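Side-chain contact in ADP-dependent (S)-NAD(P)H-hydrate dehydratase (Streptococcus mutans, PDB 3BGK), which probably repairs damaged, hydrated NAD(P)H by dehydrating the S-form of NAD(P)HX while ADP is converted to AMP: residues T143-V148 with I165-K170. Numbering follows the deposited sequence.
Sequences TTFDVV and INLLAK
Phe-145 reaches from helix 139-151 to the backbone of helix 163-170 and lays one face of its ring against Leu-167. The CB of Leu-167 makes an off-centre CH-pi contact, 4.2 Å from the ring centroid and 29° off the ring normal. It is displaced toward the CD1 side of the ring, with Leu-167 CB 3.7 Å from Phe-145 CD1. Farther along the same face, the carbonyl carbon of Leu-167 sits 4.1 Å above the plane near the rim, so part of the phenyl packs on main chain. Phe-145 and Leu-167 run past each other in opposite directions: the ring extends toward the second helix, while the leucine's CD2 branch comes back toward the first and ends 3.9 Å from Phe-145 CB. Phe-145 carries its CG anti to the backbone N (chi1 -176°), which sends the ring toward helix 163-170. Its far end approaches Leu-168 obliquely, with CZ 3.7 Å from the CA and 4.0 Å from the CB of that residue. The CA atoms of Phe-145 and Leu-167 are 7.4 Å apart, and the side chains that meet are all apolar and buried, a single aromatic ring against two consecutive leucines and the main chain that joins them. Trp-149, one turn along from Phe-145, brings its ring to the phenylalanine with the planes nearly parallel, about 10° apart, and Met-131 of strand 128-131 also touches Phe-145. Helix 139-151 is the connection of a beta-alpha-beta crossover between adjacent parallel strands 128-131 and 157-161; the phenylalanine joins it to the helix that follows the second strand, in one of the two helical layers of the alpha/beta three-layer sandwich of this NnrD/CARKD family protein.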
loop_
_atom_site.group_PDB
_atom_site.type_symbol
_atom_site.label_atom_id
_atom_site.label_comp_id
_atom_site.label_asym_id
_atom_site.label_seq_id
_atom_site.Cartn_x
_atom_site.Cartn_y
_atom_site.Cartn_z
ATOM N N THR A 143 -21.216 -10.681 21.160
ATOM C CA THR A 143 -20.426 -10.567 22.389
ATOM C C THR A 143 -19.891 -9.140 22.496
ATOM O O THR A 143 -20.027 -8.489 23.538
ATOM C CB THR A 143 -19.268 -11.607 22.420
ATOM O OG1 THR A 143 -19.813 -12.928 22.522
ATOM C CG2 THR A 143 -18.330 -11.372 23.605
ATOM N N THR A 144 -19.319 -8.660 21.393
ATOM C CA THR A 144 -18.782 -7.311 21.287
ATOM C C THR A 144 -19.846 -6.235 21.421
ATOM O O THR A 144 -19.639 -5.257 22.144
ATOM C CB THR A 144 -18.070 -7.104 19.955
ATOM O OG1 THR A 144 -17.090 -8.132 19.786
ATOM C CG2 THR A 144 -17.399 -5.740 19.917
ATOM N N PHE A 145 -20.965 -6.398 20.718
ATOM C CA PHE A 145 -22.063 -5.445 20.824
ATOM C C PHE A 145 -22.390 -5.223 22.292
ATOM O O PHE A 145 -22.486 -4.080 22.751
ATOM C CB PHE A 145 -23.309 -5.939 20.088
ATOM C CG PHE A 145 -24.438 -4.945 20.080
ATOM C CD1 PHE A 145 -24.593 -4.059 19.019
ATOM C CD2 PHE A 145 -25.340 -4.889 21.134
ATOM C CE1 PHE A 145 -25.634 -3.135 19.009
ATOM C CE2 PHE A 145 -26.376 -3.968 21.136
ATOM C CZ PHE A 145 -26.527 -3.094 20.074
ATOM N N ASP A 146 -22.526 -6.331 23.022
ATOM C CA ASP A 146 -22.929 -6.309 24.424
ATOM C C ASP A 146 -21.867 -5.757 25.377
ATOM O O ASP A 146 -22.212 -5.203 26.420
ATOM C CB ASP A 146 -23.414 -7.694 24.867
ATOM C CG ASP A 146 -24.758 -8.070 24.253
ATOM O OD1 ASP A 146 -25.648 -7.197 24.136
ATOM O OD2 ASP A 146 -24.926 -9.249 23.887
ATOM N N VAL A 147 -20.591 -5.906 25.021
ATOM C CA VAL A 147 -19.501 -5.294 25.792
ATOM C C VAL A 147 -19.623 -3.777 25.686
ATOM O O VAL A 147 -19.727 -3.076 26.699
ATOM C CB VAL A 147 -18.092 -5.757 25.314
ATOM C CG1 VAL A 147 -16.986 -4.960 26.007
ATOM C CG2 VAL A 147 -17.901 -7.239 25.571
ATOM N N VAL A 148 -19.638 -3.295 24.443
ATOM C CA VAL A 148 -19.779 -1.874 24.126
ATOM C C VAL A 148 -21.014 -1.300 24.796
ATOM O O VAL A 148 -20.919 -0.305 25.504
ATOM C CB VAL A 148 -19.848 -1.653 22.594
ATOM C CG1 VAL A 148 -20.186 -0.198 22.253
ATOM C CG2 VAL A 148 -18.548 -2.081 21.951
ATOM N N ILE A 165 -27.261 -2.233 13.503
ATOM C CA ILE A 165 -28.667 -1.847 13.560
ATOM C C ILE A 165 -29.541 -3.084 13.762
ATOM O O ILE A 165 -30.458 -3.071 14.587
ATOM C CB ILE A 165 -29.109 -1.064 12.300
ATOM C CG1 ILE A 165 -28.351 0.266 12.181
ATOM C CG2 ILE A 165 -30.615 -0.821 12.313
ATOM C CD1 ILE A 165 -28.784 1.352 13.165
ATOM N N ASN A 166 -29.239 -4.153 13.018
ATOM C CA ASN A 166 -29.872 -5.465 13.222
ATOM C C ASN A 166 -29.645 -6.001 14.636
ATOM O O ASN A 166 -30.540 -6.597 15.234
ATOM C CB ASN A 166 -29.343 -6.495 12.223
ATOM C CG ASN A 166 -29.343 -5.993 10.795
ATOM O OD1 ASN A 166 -30.299 -5.364 10.340
ATOM N ND2 ASN A 166 -28.269 -6.287 10.072
ATOM N N LEU A 167 -28.435 -5.797 15.152
ATOM C CA LEU A 167 -28.060 -6.255 16.488
ATOM C C LEU A 167 -28.795 -5.478 17.567
ATOM O O LEU A 167 -29.190 -6.043 18.586
ATOM C CB LEU A 167 -26.544 -6.153 16.684
ATOM C CG LEU A 167 -25.702 -7.426 16.568
ATOM C CD1 LEU A 167 -26.118 -8.290 15.393
ATOM C CD2 LEU A 167 -24.225 -7.067 16.473
ATOM N N LEU A 168 -28.974 -4.181 17.335
ATOM C CA LEU A 168 -29.766 -3.340 18.221
ATOM C C LEU A 168 -31.238 -3.766 18.186
ATOM O O LEU A 168 -31.931 -3.706 19.206
ATOM C CB LEU A 168 -29.605 -1.861 17.842
ATOM C CG LEU A 168 -30.444 -0.794 18.559
ATOM C CD1 LEU A 168 -30.076 -0.691 20.031
ATOM C CD2 LEU A 168 -30.310 0.558 17.872
ATOM N N ALA A 169 -31.693 -4.220 17.014
ATOM C CA ALA A 169 -33.088 -4.631 16.799
ATOM C C ALA A 169 -33.496 -5.909 17.545
ATOM O O ALA A 169 -34.618 -6.001 18.045
ATOM C CB ALA A 169 -33.380 -4.770 15.300
ATOM N N LYS A 170 -32.589 -6.882 17.614
ATOM C CA LYS A 170 -32.861 -8.163 18.277
ATOM C C LYS A 170 -33.173 -8.007 19.772
ATOM O O LYS A 170 -34.061 -8.688 20.302
ATOM C CB LYS A 170 -31.695 -9.137 18.075
#